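Local coordinates for GTPase activator-like protein (Chaetomium thermophilum, PDB 5HIU) that probably stimulates GTP hydrolysis by a small GTPase as full-length TSC2, of which this chain is the all-helical N-terminal part, at residues A133-Y136 and Y137-P141; W146-Q149 and A150-A154; F197-K200 and F201-D204; D226-A229 and C230-I234; S274-R278 and S279-Q283. All coordinates share one frame; numbering follows the deposited sequence.

Contact 1 (A133-Y136 and Y137-P141); sequences AGFY and YEMFP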
loop_
_atom_site.group_PDB
_atom_site.type_symbol
_atom_site.label_atom_id
_atom_site.label_comp_id
_atom_site.label_asym_id
_atom_site.label_seq_id
_atom_site.Cartn_x
_atom_site.Cartn_y
_atom_site.Cartn_z
ATOM N N ALA A 133 -7.550 22.929 9.293
ATOM C CA ALA A 133 -7.347 24.023 10.209
ATOM C C ALA A 133 -8.278 23.873 11.417
ATOM O O ALA A 133 -9.502 23.589 11.274
ATOM C CB ALA A 133 -7.596 25.345 9.512
ATOM N N GLY A 134 -7.673 24.034 12.598
ATOM C CA GLY A 134 -8.356 23.819 13.867
ATOM C C GLY A 134 -7.969 22.527 14.556
ATOM O O GLY A 134 -8.171 22.366 15.773
ATOM N N PHE A 135 -7.469 21.587 13.767
ATOM C CA PHE A 135 -7.043 20.286 14.258
ATOM C C PHE A 135 -5.864 19.777 13.409
ATOM O O PHE A 135 -5.642 18.580 13.283
ATOM C CB PHE A 135 -8.236 19.306 14.280
ATOM C CG PHE A 135 -9.111 19.380 13.054
ATOM C CD1 PHE A 135 -10.040 20.401 12.899
ATOM C CD2 PHE A 135 -9.007 18.432 12.054
ATOM C CE1 PHE A 135 -10.838 20.485 11.765
ATOM C CE2 PHE A 135 -9.799 18.507 10.914
ATOM C CZ PHE A 135 -10.719 19.532 10.769
ATOM N N TYR A 136 -5.101 20.716 12.848
ATOM C CA TYR A 136 -3.797 20.448 12.231
ATOM C C TYR A 136 -3.071 19.258 12.852
ATOM O O TYR A 136 -2.701 18.301 12.167
ATOM C CB TYR A 136 -2.902 21.673 12.391
ATOM C CG TYR A 136 -3.335 22.874 11.592
ATOM C CD1 TYR A 136 -3.174 22.899 10.217
ATOM C CD2 TYR A 136 -3.876 23.994 12.207
ATOM C CE1 TYR A 136 -3.550 23.999 9.470
ATOM C CE2 TYR A 136 -4.255 25.096 11.467
ATOM C CZ TYR A 136 -4.081 25.086 10.098
ATOM O OH TYR A 136 -4.454 26.161 9.347
ATOM N N TYR A 137 -2.907 19.314 14.165
ATOM C CA TYR A 137 -2.055 18.377 14.854
ATOM C C TYR A 137 -2.785 17.182 15.411
ATOM O O TYR A 137 -2.141 16.253 15.880
ATOM C CB TYR A 137 -1.245 19.121 15.924
ATOM C CG TYR A 137 -0.110 19.849 15.248
ATOM C CD1 TYR A 137 0.957 19.131 14.722
ATOM C CD2 TYR A 137 -0.143 21.226 15.045
ATOM C CE1 TYR A 137 1.983 19.754 14.046
ATOM C CE2 TYR A 137 0.883 21.862 14.369
ATOM C CZ TYR A 137 1.949 21.112 13.869
ATOM O OH TYR A 137 3.008 21.687 13.194
ATOM N N GLU A 138 -4.113 17.184 15.327
ATOM C CA GLU A 138 -4.925 16.052 15.802
ATOM C C GLU A 138 -5.360 15.074 14.709
ATOM O O GLU A 138 -5.737 13.940 14.997
ATOM C CB GLU A 138 -6.191 16.563 16.526
ATOM C CG GLU A 138 -5.934 17.319 17.823
ATOM C CD GLU A 138 -6.064 18.823 17.673
ATOM O OE1 GLU A 138 -5.316 19.392 16.851
ATOM O OE2 GLU A 138 -6.903 19.439 18.396
ATOM N N MET A 139 -5.318 15.531 13.466
ATOM C CA MET A 139 -5.882 14.827 12.345
ATOM C C MET A 139 -5.285 13.466 12.087
ATOM O O MET A 139 -6.029 12.511 11.966
ATOM C CB MET A 139 -5.707 15.665 11.090
ATOM C CG MET A 139 -6.500 15.167 9.898
ATOM S SD MET A 139 -8.261 15.053 10.249
ATOM C CE MET A 139 -8.821 14.528 8.636
ATOM N N PHE A 140 -3.964 13.379 11.971
ATOM C CA PHE A 140 -3.289 12.124 11.560
ATOM C C PHE A 140 -3.348 10.998 12.591
ATOM O O PHE A 140 -3.588 9.832 12.234
ATOM C CB PHE A 140 -1.833 12.377 11.139
ATOM C CG PHE A 140 -1.706 12.882 9.738
ATOM C CD1 PHE A 140 -1.734 12.004 8.668
ATOM C CD2 PHE A 140 -1.612 14.229 9.480
ATOM C CE1 PHE A 140 -1.650 12.470 7.365
ATOM C CE2 PHE A 140 -1.530 14.699 8.181
ATOM C CZ PHE A 140 -1.548 13.819 7.119
ATOM N N PRO A 141 -3.122 11.333 13.867
ATOM C CA PRO A 141 -3.345 10.349 14.908
ATOM C C PRO A 141 -4.767 9.830 14.942
ATOM O O PRO A 141 -4.985 8.668 15.293
ATOM C CB PRO A 141 -3.044 11.127 16.188
ATOM C CG PRO A 141 -2.002 12.110 15.772
ATOM C CD PRO A 141 -2.410 12.521 14.383
#

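Contact 2 (W146-Q149 and A150-A154); sequences WLNQ and AYRAA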
loop_
_atom_site.group_PDB
_atom_site.type_symbol
_atom_site.label_atom_id
_atom_site.label_comp_id
_atom_site.label_asym_id
_atom_site.label_seq_id
_atom_site.Cartn_x
_atom_site.Cartn_y
_atom_site.Cartn_z
ATOM N N TRP A 146 -8.724 5.462 13.650
ATOM C CA TRP A 146 -9.855 5.007 12.873
ATOM C C TRP A 146 -9.545 3.864 11.894
ATOM O O TRP A 146 -10.420 3.056 11.600
ATOM C CB TRP A 146 -10.412 6.209 12.109
ATOM C CG TRP A 146 -11.246 7.101 12.943
ATOM C CD1 TRP A 146 -11.427 7.049 14.295
ATOM C CD2 TRP A 146 -12.028 8.184 12.475
ATOM N NE1 TRP A 146 -12.283 8.041 14.687
ATOM C CE2 TRP A 146 -12.669 8.746 13.584
ATOM C CE3 TRP A 146 -12.256 8.727 11.217
ATOM C CZ2 TRP A 146 -13.505 9.829 13.481
ATOM C CZ3 TRP A 146 -13.084 9.806 11.113
ATOM C CH2 TRP A 146 -13.714 10.343 12.239
ATOM N N LEU A 147 -8.322 3.814 11.376
ATOM C CA LEU A 147 -7.927 2.738 10.486
ATOM C C LEU A 147 -8.006 1.423 11.215
ATOM O O LEU A 147 -8.519 0.436 10.688
ATOM C CB LEU A 147 -6.484 2.906 10.010
ATOM C CG LEU A 147 -6.253 3.459 8.620
ATOM C CD1 LEU A 147 -4.749 3.537 8.403
ATOM C CD2 LEU A 147 -6.900 2.587 7.570
ATOM N N ASN A 148 -7.443 1.412 12.422
ATOM C CA ASN A 148 -7.442 0.222 13.242
ATOM C C ASN A 148 -8.898 -0.182 13.457
ATOM O O ASN A 148 -9.298 -1.280 13.099
ATOM C CB ASN A 148 -6.727 0.505 14.556
ATOM C CG ASN A 148 -6.486 -0.745 15.397
ATOM O OD1 ASN A 148 -6.153 -1.814 14.898
ATOM N ND2 ASN A 148 -6.625 -0.595 16.689
ATOM N N GLN A 149 -9.698 0.737 13.986
ATOM C CA GLN A 149 -11.106 0.476 14.198
ATOM C C GLN A 149 -11.714 -0.050 12.924
ATOM O O GLN A 149 -12.334 -1.123 12.931
ATOM C CB GLN A 149 -11.853 1.746 14.585
ATOM C CG GLN A 149 -11.764 2.142 16.051
ATOM C CD GLN A 149 -12.691 3.307 16.394
ATOM O OE1 GLN A 149 -13.715 3.557 15.715
ATOM N NE2 GLN A 149 -12.337 4.038 17.451
ATOM N N ALA A 150 -11.532 0.687 11.826
ATOM C CA ALA A 150 -12.320 0.416 10.620
ATOM C C ALA A 150 -11.962 -0.934 10.041
ATOM O O ALA A 150 -12.831 -1.738 9.693
ATOM C CB ALA A 150 -12.144 1.498 9.577
ATOM N N TYR A 151 -10.674 -1.197 9.963
ATOM C CA TYR A 151 -10.242 -2.485 9.497
ATOM C C TYR A 151 -10.787 -3.614 10.396
ATOM O O TYR A 151 -11.451 -4.523 9.898
ATOM C CB TYR A 151 -8.727 -2.563 9.394
ATOM C CG TYR A 151 -8.346 -3.948 9.013
ATOM C CD1 TYR A 151 -8.667 -4.433 7.757
ATOM C CD2 TYR A 151 -7.739 -4.801 9.922
ATOM C CE1 TYR A 151 -8.344 -5.711 7.386
ATOM C CE2 TYR A 151 -7.411 -6.094 9.564
ATOM C CZ TYR A 151 -7.714 -6.540 8.292
ATOM O OH TYR A 151 -7.416 -7.827 7.932
ATOM N N ARG A 152 -10.528 -3.532 11.702
ATOM C CA ARG A 152 -11.046 -4.520 12.675
ATOM C C ARG A 152 -12.511 -4.870 12.405
ATOM O O ARG A 152 -12.874 -6.046 12.358
ATOM C CB ARG A 152 -10.896 -4.011 14.112
ATOM C CG ARG A 152 -11.036 -5.093 15.176
ATOM C CD ARG A 152 -10.294 -4.742 16.461
ATOM N NE ARG A 152 -8.857 -4.548 16.220
ATOM C CZ ARG A 152 -7.872 -5.359 16.622
ATOM N NH1 ARG A 152 -8.120 -6.456 17.332
ATOM N NH2 ARG A 152 -6.608 -5.054 16.322
ATOM N N ALA A 153 -13.334 -3.845 12.190
ATOM C CA ALA A 153 -14.762 -4.046 11.956
ATOM C C ALA A 153 -15.070 -4.641 10.587
ATOM O O ALA A 153 -16.112 -5.263 10.398
ATOM C CB ALA A 153 -15.524 -2.744 12.139
ATOM N N ALA A 154 -14.193 -4.453 9.615
ATOM C CA ALA A 154 -14.439 -5.074 8.318
ATOM C C ALA A 154 -14.082 -6.533 8.384
ATOM O O ALA A 154 -14.795 -7.362 7.842
ATOM C CB ALA A 154 -13.657 -4.385 7.216
#

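Contact 3 (F197-K200 and F201-D204); sequences FNFK and FATD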
loop_
_atom_site.group_PDB
_atom_site.type_symbol
_atom_site.label_atom_id
_atom_site.label_comp_id
_atom_site.label_asym_id
_atom_site.label_seq_id
_atom_site.Cartn_x
_atom_site.Cartn_y
_atom_site.Cartn_z
ATOM N N PHE A 197 -2.901 16.709 0.642
ATOM C CA PHE A 197 -3.077 18.137 0.944
ATOM C C PHE A 197 -2.434 18.656 2.225
ATOM O O PHE A 197 -2.286 19.849 2.358
ATOM C CB PHE A 197 -4.558 18.491 0.969
ATOM C CG PHE A 197 -5.227 18.329 -0.358
ATOM C CD1 PHE A 197 -4.923 19.177 -1.406
ATOM C CD2 PHE A 197 -6.155 17.306 -0.571
ATOM C CE1 PHE A 197 -5.533 19.026 -2.640
ATOM C CE2 PHE A 197 -6.778 17.149 -1.805
ATOM C CZ PHE A 197 -6.463 18.015 -2.839
ATOM N N ASN A 198 -2.031 17.793 3.150
ATOM C CA ASN A 198 -1.669 18.265 4.493
ATOM C C ASN A 198 -0.657 17.382 5.192
ATOM O O ASN A 198 -0.704 17.221 6.414
ATOM C CB ASN A 198 -2.937 18.330 5.373
ATOM C CG ASN A 198 -3.788 19.528 5.079
ATOM O OD1 ASN A 198 -3.313 20.636 5.144
ATOM N ND2 ASN A 198 -5.040 19.316 4.763
ATOM N N PHE A 199 0.261 16.817 4.425
ATOM C CA PHE A 199 1.311 15.987 4.997
ATOM C C PHE A 199 2.283 16.749 5.907
ATOM O O PHE A 199 2.857 16.163 6.824
ATOM C CB PHE A 199 2.117 15.253 3.916
ATOM C CG PHE A 199 3.178 14.388 4.497
ATOM C CD1 PHE A 199 2.857 13.144 5.021
ATOM C CD2 PHE A 199 4.459 14.846 4.616
ATOM C CE1 PHE A 199 3.827 12.353 5.610
ATOM C CE2 PHE A 199 5.432 14.061 5.199
ATOM C CZ PHE A 199 5.118 12.812 5.700
ATOM N N LYS A 200 2.490 18.038 5.667
ATOM C CA LYS A 200 3.377 18.821 6.540
ATOM C C LYS A 200 3.003 18.736 8.018
ATOM O O LYS A 200 3.876 18.802 8.867
ATOM C CB LYS A 200 3.413 20.285 6.115
ATOM C CG LYS A 200 2.115 21.038 6.341
ATOM C CD LYS A 200 2.199 22.448 5.783
ATOM C CE LYS A 200 3.018 23.351 6.679
ATOM N NZ LYS A 200 3.121 24.690 6.058
ATOM N N PHE A 201 1.711 18.579 8.322
ATOM C CA PHE A 201 1.250 18.459 9.717
ATOM C C PHE A 201 1.326 17.041 10.272
ATOM O O PHE A 201 0.887 16.766 11.410
ATOM C CB PHE A 201 -0.166 18.975 9.839
ATOM C CG PHE A 201 -0.338 20.338 9.273
ATOM C CD1 PHE A 201 0.198 21.433 9.922
ATOM C CD2 PHE A 201 -1.014 20.527 8.071
ATOM C CE1 PHE A 201 0.041 22.687 9.401
ATOM C CE2 PHE A 201 -1.170 21.794 7.546
ATOM C CZ PHE A 201 -0.636 22.879 8.216
ATOM N N ALA A 202 1.874 16.145 9.463
ATOM C CA ALA A 202 2.162 14.808 9.900
ATOM C C ALA A 202 3.549 14.809 10.480
ATOM O O ALA A 202 4.527 15.073 9.780
ATOM C CB ALA A 202 2.087 13.843 8.743
ATOM N N THR A 203 3.633 14.503 11.764
ATOM C CA THR A 203 4.917 14.328 12.403
ATOM C C THR A 203 5.481 12.996 11.945
ATOM O O THR A 203 4.741 12.112 11.520
ATOM C CB THR A 203 4.797 14.283 13.938
ATOM O OG1 THR A 203 4.189 13.046 14.313
ATOM C CG2 THR A 203 3.976 15.460 14.487
ATOM N N ASP A 204 6.793 12.853 12.078
ATOM C CA ASP A 204 7.518 11.628 11.711
ATOM C C ASP A 204 7.009 10.370 12.440
ATOM O O ASP A 204 6.976 9.278 11.861
ATOM C CB ASP A 204 9.024 11.808 12.000
ATOM C CG ASP A 204 9.669 12.876 11.135
ATOM O OD1 ASP A 204 9.153 13.168 10.037
ATOM O OD2 ASP A 204 10.695 13.440 11.560
#

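Contact 4 (D226-A229 and C230-I234); sequences DLRA and CIHVI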
loop_
_atom_site.group_PDB
_atom_site.type_symbol
_atom_site.label_atom_id
_atom_site.label_comp_id
_atom_site.label_asym_id
_atom_site.label_seq_id
_atom_site.Cartn_x
_atom_site.Cartn_y
_atom_site.Cartn_z
ATOM N N ASP A 226 -8.701 -3.493 -0.415
ATOM C CA ASP A 226 -7.873 -3.033 0.691
ATOM C C ASP A 226 -6.399 -2.946 0.283
ATOM O O ASP A 226 -5.702 -2.016 0.668
ATOM C CB ASP A 226 -7.991 -3.973 1.895
ATOM C CG ASP A 226 -9.403 -4.040 2.484
ATOM O OD1 ASP A 226 -10.219 -3.136 2.211
ATOM O OD2 ASP A 226 -9.685 -5.006 3.242
ATOM N N LEU A 227 -5.898 -3.918 -0.472
ATOM C CA LEU A 227 -4.495 -3.863 -0.901
ATOM C C LEU A 227 -4.282 -2.755 -1.900
ATOM O O LEU A 227 -3.284 -2.059 -1.857
ATOM C CB LEU A 227 -4.052 -5.164 -1.561
ATOM C CG LEU A 227 -3.831 -6.348 -0.661
ATOM C CD1 LEU A 227 -3.513 -7.554 -1.524
ATOM C CD2 LEU A 227 -2.704 -6.086 0.320
ATOM N N ARG A 228 -5.208 -2.640 -2.839
ATOM C CA ARG A 228 -5.108 -1.594 -3.831
ATOM C C ARG A 228 -5.074 -0.294 -3.056
ATOM O O ARG A 228 -4.246 0.573 -3.316
ATOM C CB ARG A 228 -6.288 -1.651 -4.801
ATOM C CG ARG A 228 -6.378 -0.478 -5.744
ATOM C CD ARG A 228 -7.559 -0.604 -6.704
ATOM N NE ARG A 228 -7.190 -1.324 -7.919
ATOM C CZ ARG A 228 -7.316 -2.637 -8.111
ATOM N NH1 ARG A 228 -7.821 -3.442 -7.174
ATOM N NH2 ARG A 228 -6.932 -3.159 -9.270
ATOM N N ALA A 229 -5.947 -0.199 -2.064
ATOM C CA ALA A 229 -6.118 1.036 -1.317
ATOM C C ALA A 229 -4.860 1.367 -0.525
ATOM O O ALA A 229 -4.411 2.498 -0.573
ATOM C CB ALA A 229 -7.339 0.951 -0.395
ATOM N N CYS A 230 -4.297 0.384 0.182
ATOM C CA CYS A 230 -3.071 0.584 0.938
ATOM C C CYS A 230 -1.886 0.954 0.077
ATOM O O CYS A 230 -1.017 1.702 0.514
ATOM C CB CYS A 230 -2.710 -0.671 1.719
ATOM S SG CYS A 230 -3.922 -1.020 2.983
ATOM N N ILE A 231 -1.826 0.425 -1.141
ATOM C CA ILE A 231 -0.763 0.801 -2.054
ATOM C C ILE A 231 -0.893 2.267 -2.400
ATOM O O ILE A 231 0.096 3.001 -2.449
ATOM C CB ILE A 231 -0.800 -0.029 -3.342
ATOM C CG1 ILE A 231 -0.333 -1.444 -3.047
ATOM C CG2 ILE A 231 0.098 0.564 -4.423
ATOM C CD1 ILE A 231 -0.788 -2.432 -4.104
ATOM N N HIS A 232 -2.113 2.690 -2.672
ATOM C CA HIS A 232 -2.350 4.092 -3.001
ATOM C C HIS A 232 -2.035 4.988 -1.818
ATOM O O HIS A 232 -1.490 6.066 -2.017
ATOM C CB HIS A 232 -3.751 4.291 -3.582
ATOM C CG HIS A 232 -3.947 3.526 -4.853
ATOM N ND1 HIS A 232 -3.000 3.515 -5.860
ATOM C CD2 HIS A 232 -4.931 2.690 -5.257
ATOM C CE1 HIS A 232 -3.409 2.727 -6.838
ATOM N NE2 HIS A 232 -4.577 2.213 -6.498
ATOM N N VAL A 233 -2.263 4.511 -0.591
ATOM C CA VAL A 233 -1.894 5.312 0.563
ATOM C C VAL A 233 -0.389 5.500 0.586
ATOM O O VAL A 233 0.102 6.591 0.819
ATOM C CB VAL A 233 -2.427 4.731 1.872
ATOM C CG1 VAL A 233 -1.664 5.274 3.070
ATOM C CG2 VAL A 233 -3.901 5.050 2.002
ATOM N N ILE A 234 0.336 4.442 0.300
ATOM C CA ILE A 234 1.784 4.482 0.320
ATOM C C ILE A 234 2.310 5.299 -0.830
ATOM O O ILE A 234 3.225 6.077 -0.659
ATOM C CB ILE A 234 2.380 3.061 0.326
ATOM C CG1 ILE A 234 2.164 2.446 1.703
ATOM C CG2 ILE A 234 3.879 3.085 0.019
ATOM C CD1 ILE A 234 2.246 0.938 1.680
#

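Contact 5 (S274-R278 and S279-Q283); sequences SIICR and SHHGQ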
loop_
_atom_site.group_PDB
_atom_site.type_symbol
_atom_site.label_atom_id
_atom_site.label_comp_id
_atom_site.label_asym_id
_atom_site.label_seq_id
_atom_site.Cartn_x
_atom_site.Cartn_y
_atom_site.Cartn_z
ATOM N N SER A 274 8.394 2.038 -8.078
ATOM C CA SER A 274 9.250 2.806 -8.974
ATOM C C SER A 274 9.526 4.151 -8.350
ATOM O O SER A 274 10.682 4.598 -8.289
ATOM C CB SER A 274 8.664 2.963 -10.378
ATOM O OG SER A 274 7.301 3.331 -10.324
ATOM N N ILE A 275 8.467 4.784 -7.850
ATOM C CA ILE A 275 8.608 6.075 -7.198
ATOM C C ILE A 275 9.684 5.951 -6.130
ATOM O O ILE A 275 10.657 6.700 -6.136
ATOM C CB ILE A 275 7.279 6.547 -6.590
ATOM C CG1 ILE A 275 6.322 6.957 -7.713
ATOM C CG2 ILE A 275 7.512 7.705 -5.641
ATOM C CD1 ILE A 275 4.848 6.871 -7.365
ATOM N N ILE A 276 9.534 4.980 -5.239
ATOM C CA ILE A 276 10.498 4.807 -4.153
ATOM C C ILE A 276 11.934 4.626 -4.687
ATOM O O ILE A 276 12.908 5.158 -4.117
ATOM C CB ILE A 276 10.134 3.603 -3.262
ATOM C CG1 ILE A 276 8.776 3.823 -2.608
ATOM C CG2 ILE A 276 11.197 3.391 -2.185
ATOM C CD1 ILE A 276 8.181 2.585 -1.984
ATOM N N CYS A 277 12.054 3.861 -5.768
ATOM C CA CYS A 277 13.358 3.555 -6.351
ATOM C C CYS A 277 14.053 4.790 -6.914
ATOM O O CYS A 277 15.269 4.942 -6.774
ATOM C CB CYS A 277 13.218 2.494 -7.434
ATOM S SG CYS A 277 13.214 0.840 -6.723
ATOM N N ARG A 278 13.267 5.668 -7.534
ATOM C CA ARG A 278 13.792 6.890 -8.106
ATOM C C ARG A 278 13.981 8.011 -7.074
ATOM O O ARG A 278 14.140 9.169 -7.443
ATOM C CB ARG A 278 12.872 7.354 -9.230
ATOM C CG ARG A 278 12.905 6.450 -10.446
ATOM C CD ARG A 278 11.860 6.878 -11.457
ATOM N NE ARG A 278 10.532 6.521 -10.975
ATOM C CZ ARG A 278 9.404 7.159 -11.277
ATOM N NH1 ARG A 278 9.413 8.217 -12.076
ATOM N NH2 ARG A 278 8.253 6.733 -10.764
ATOM N N SER A 279 13.988 7.666 -5.789
ATOM C CA SER A 279 13.997 8.647 -4.709
ATOM C C SER A 279 15.253 8.409 -3.902
ATOM O O SER A 279 15.992 7.466 -4.179
ATOM C CB SER A 279 12.772 8.454 -3.810
ATOM O OG SER A 279 13.081 7.593 -2.720
ATOM N N HIS A 280 15.489 9.252 -2.900
ATOM C CA HIS A 280 16.626 9.076 -1.984
ATOM C C HIS A 280 16.731 7.668 -1.412
ATOM O O HIS A 280 17.808 7.222 -1.021
ATOM C CB HIS A 280 16.575 10.098 -0.846
ATOM C CG HIS A 280 15.354 10.010 0.013
ATOM N ND1 HIS A 280 14.134 10.538 -0.363
ATOM C CD2 HIS A 280 15.176 9.498 1.254
ATOM C CE1 HIS A 280 13.250 10.327 0.595
ATOM N NE2 HIS A 280 13.857 9.700 1.588
ATOM N N HIS A 281 15.609 6.968 -1.369
ATOM C CA HIS A 281 15.586 5.592 -0.901
ATOM C C HIS A 281 16.181 4.608 -1.919
ATOM O O HIS A 281 16.545 3.483 -1.567
ATOM C CB HIS A 281 14.150 5.201 -0.550
ATOM C CG HIS A 281 13.596 5.920 0.648
ATOM N ND1 HIS A 281 14.201 5.881 1.886
ATOM C CD2 HIS A 281 12.479 6.672 0.798
ATOM C CE1 HIS A 281 13.490 6.590 2.745
ATOM N NE2 HIS A 281 12.435 7.075 2.112
ATOM N N GLY A 282 16.271 5.035 -3.178
ATOM C CA GLY A 282 16.817 4.214 -4.269
ATOM C C GLY A 282 17.951 3.328 -3.836
ATOM O O GLY A 282 17.836 2.102 -3.887
ATOM N N GLN A 283 19.045 3.946 -3.403
ATOM C CA GLN A 283 20.219 3.200 -2.944
ATOM C C GLN A 283 19.872 2.200 -1.848
ATOM O O GLN A 283 20.215 1.023 -1.949
ATOM C CB GLN A 283 21.345 4.143 -2.458
ATOM C CG GLN A 283 22.242 4.696 -3.565
ATOM C CD GLN A 283 22.688 3.614 -4.545
ATOM O OE1 GLN A 283 23.208 2.571 -4.139
ATOM N NE2 GLN A 283 22.461 3.845 -5.838
#

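Contact 1 (A133-Y136 and Y137-P141)
Phe135 and Met139 stand side by side and point the same way, so that the Met139 sulfur arrives at the rim of the phenyl ring, with SD 3.8 Å from Phe135 CE2. The sulfur sits 84° off the ring normal, which makes this a Met-aromatic contact at the ring edge. A bend in the methionine chain at chi2 (57°) carries SD there, a turn that this unbranched side chain makes easily. Glu138 bends as well, folding back until its OE1 is 3.2 Å from Phe135 CA. In the backbone Phe135 O accepts Glu138 N at 2.9 Å, the donor lying above the carbonyl plane, and a weak bond from Met139 N. Gly134 suits the preceding position because its phi is positive (105°). Phe135 also stacks on Phe103 of helix 96-107, and Met139 touches Leu122 of helix 115-126. Chemically, a polarisable sulfur beside ring C-H groups is expected to be favourable, and both side chains are buried, while the shared carbonyl ties the loop to the turn leading into helix 139-163.

Contact 2 (W146-Q149 and A150-A154)
Asn148 and Arg152 lie one turn apart on the same side of helix 139-163, an alpha helix of the elongated alpha-solenoid that this chain forms. The main-chain polar groups here are satisfied by a run of i to i+4 bonds. Ala150 N donates to Trp146 O at 2.6 Å and Tyr151 N to Leu147 O at 2.8 Å. Further on, Arg152 N reaches Asn148 O at 2.9 Å and Ala153 N reaches Gln149 O at 3.0 Å, both with the donor almost in line with the C=O bond. Among the side chains, the Tyr151 hydroxyl bonds weakly to Leu220 O, a polar partner for the end of an otherwise buried ring. Residue types follow the two sides of the helix. Trp146 packs edge-to-face with Phe115, and Leu147 packs against Leu210 and Met213 of helix 204-219. Ala150 is small enough to fit where Phe115 and Leu187 approach, its CB 3.1 Å from Trp146 O. Gln149 is exposed, where a polar amide belongs. Arg152 extends from the backbone and then bends at chi3 (-59°), bringing its guanidinium beside the Asn148 amide, with the two planes 74° apart. Asn148 OD1 lies at the edge of that guanidinium, close to its plane and 3.6 Å from Arg152 NH2, an approach rather than a hydrogen bond.

Contact 3 (F197-K200 and F201-D204)
Asn198 crosses the Phe201 ring at a slant, its amide plane 45° from the ring plane, and sets OD1 at the ring edge, 3.4 Å from Phe201 CE2. That oxygen therefore faces ring C-H, while ND2 at the other end of the amide donates to Gly129 O; an asparagine serves both sides of this buried spot. The backbone of Asn198 adds a weak bond, its O accepting Phe201 N. Phe199 comes next, and its O takes a firmer bond from Ala202 N at 2.8 Å, the donor standing above the carbonyl plane. With CG opposite the backbone N (chi1 -179°), the Phe199 ring extends until Ala202 CB sits over one face in a CH-pi contact, 4.2 Å from the ring centroid. Lys200 has CG held between its backbone N and carbonyl carbon (chi1 68°), which lays the aliphatic chain along the neighbouring phenyl. Its CG rests over the middle of the Phe201 ring, 3.6 Å from the centroid, and CD and CE follow across toward CZ. Lysine suits this exposed place, since its methylenes cover an aromatic face and leave the ammonium at the far end. The turn joins helix 179-198 to helix 204-219: Thr203 occupies the N-cap of the latter, Phe199 and Ala202 lean on Ile207 within it, and Phe201 meets Tyr136 and Ile132 from the loop before helix 139-163.

Contact 4 (D226-A229 and C230-I234)
The planes of the His232 imidazole and the Arg228 guanidinium are 46° apart, the two side chains running alongside each other one helical turn apart. It is the aliphatic part of the arginine that touches the ring: Arg228 CG lies 3.3 Å from His232 NE2. Arg228 O approaches the same ring obliquely, 3.0 Å from His232 CD2. The arginine's methylene lies close against the ring because its chain stays extended as far as CD, bending at chi3 (-89°) to carry the charged end onward, where NH2 makes a long, weak ion pair with Glu268. His232 ND1 in turn hydrogen-bonds Glu235, which fixes the turn of the ring. The helix backbone bonds continue through the segment: Cys230 N to Asp226 O at 2.8 Å, Ile231 N to Leu227 O at 3.0 Å, His232 N to Arg228 O at 3.1 Å and Val233 N to Ala229 O at 2.9 Å. Asp226, though buried, is satisfied by a salt bridge to Arg158 and a hydrogen bond to Thr221. Helix 224-240 lies near the middle of the chain, and its residues suit their neighbours: slim Ala229 and Cys230 pack on Phe188 of helix 179-198, Val233 on Leu214 of helix 204-219, and branched Ile231 on Thr272 of helix 266-277.

Contact 5 (S274-R278 and S279-Q283)
Ser279 folds back on Ile276 across the corner between helix 266-277 and helix 281-294. Taken from its base, CB lies 3.3 Å from Ile276 O, and one bond further OG donates to that same oxygen at 2.8 Å. OG also accepts from His281 N at 2.9 Å, a capping bond for the coming helix, so one small hydroxyl links a carbonyl at the end of one helix to an N-H at the entry to the next. Ile276 O is gripped twice, for Ser279 N donates to it as well, at 3.2 Å and from the same face of the carbonyl. Serine suits the place because its oxygen sits close enough to the backbone to serve both ends. Glycine suits position 282: Gly282 CA is 3.0 Å from Cys277 O, and a CB here would overlap that oxygen. Arg278, just past the helix, bends at chi3 (-73°), which turns NE back to a weak bond with Ser274 O. Ile276 CG2 meets His281 CB at 3.8 Å, the two side chains crossing at an angle. Ile276 also packs on Val238 of helix 224-240 and on Leu248 and Leu255 of helix 245-261, with Thr285 of helix 281-294 also touching it.

Overall arrangement
The five contacts follow one another along an elongated helical solenoid, from the loop before helix 139-163 to the corner between helices 266-277 and 281-294. Contacts 1 and 2 share helix 139-163, their centres about 20 Å apart. Contacts 1 and 3 lie closest, with centres about 9 Å apart, and touch directly: Phe140 CE2 is 3.2 Å from Asn198 O, and Tyr136 CD1 of one inter-helix loop is 3.2 Å from Phe201 CZ of the other. Contact 4 sits about 4 Å from the centre of the chain; its nearest atoms come within about 4 Å of contact 2 and about 5 Å of contact 5, touching neither. Contacts 2 and 5 fall on opposite sides of that centre, their centres about 31 Å apart.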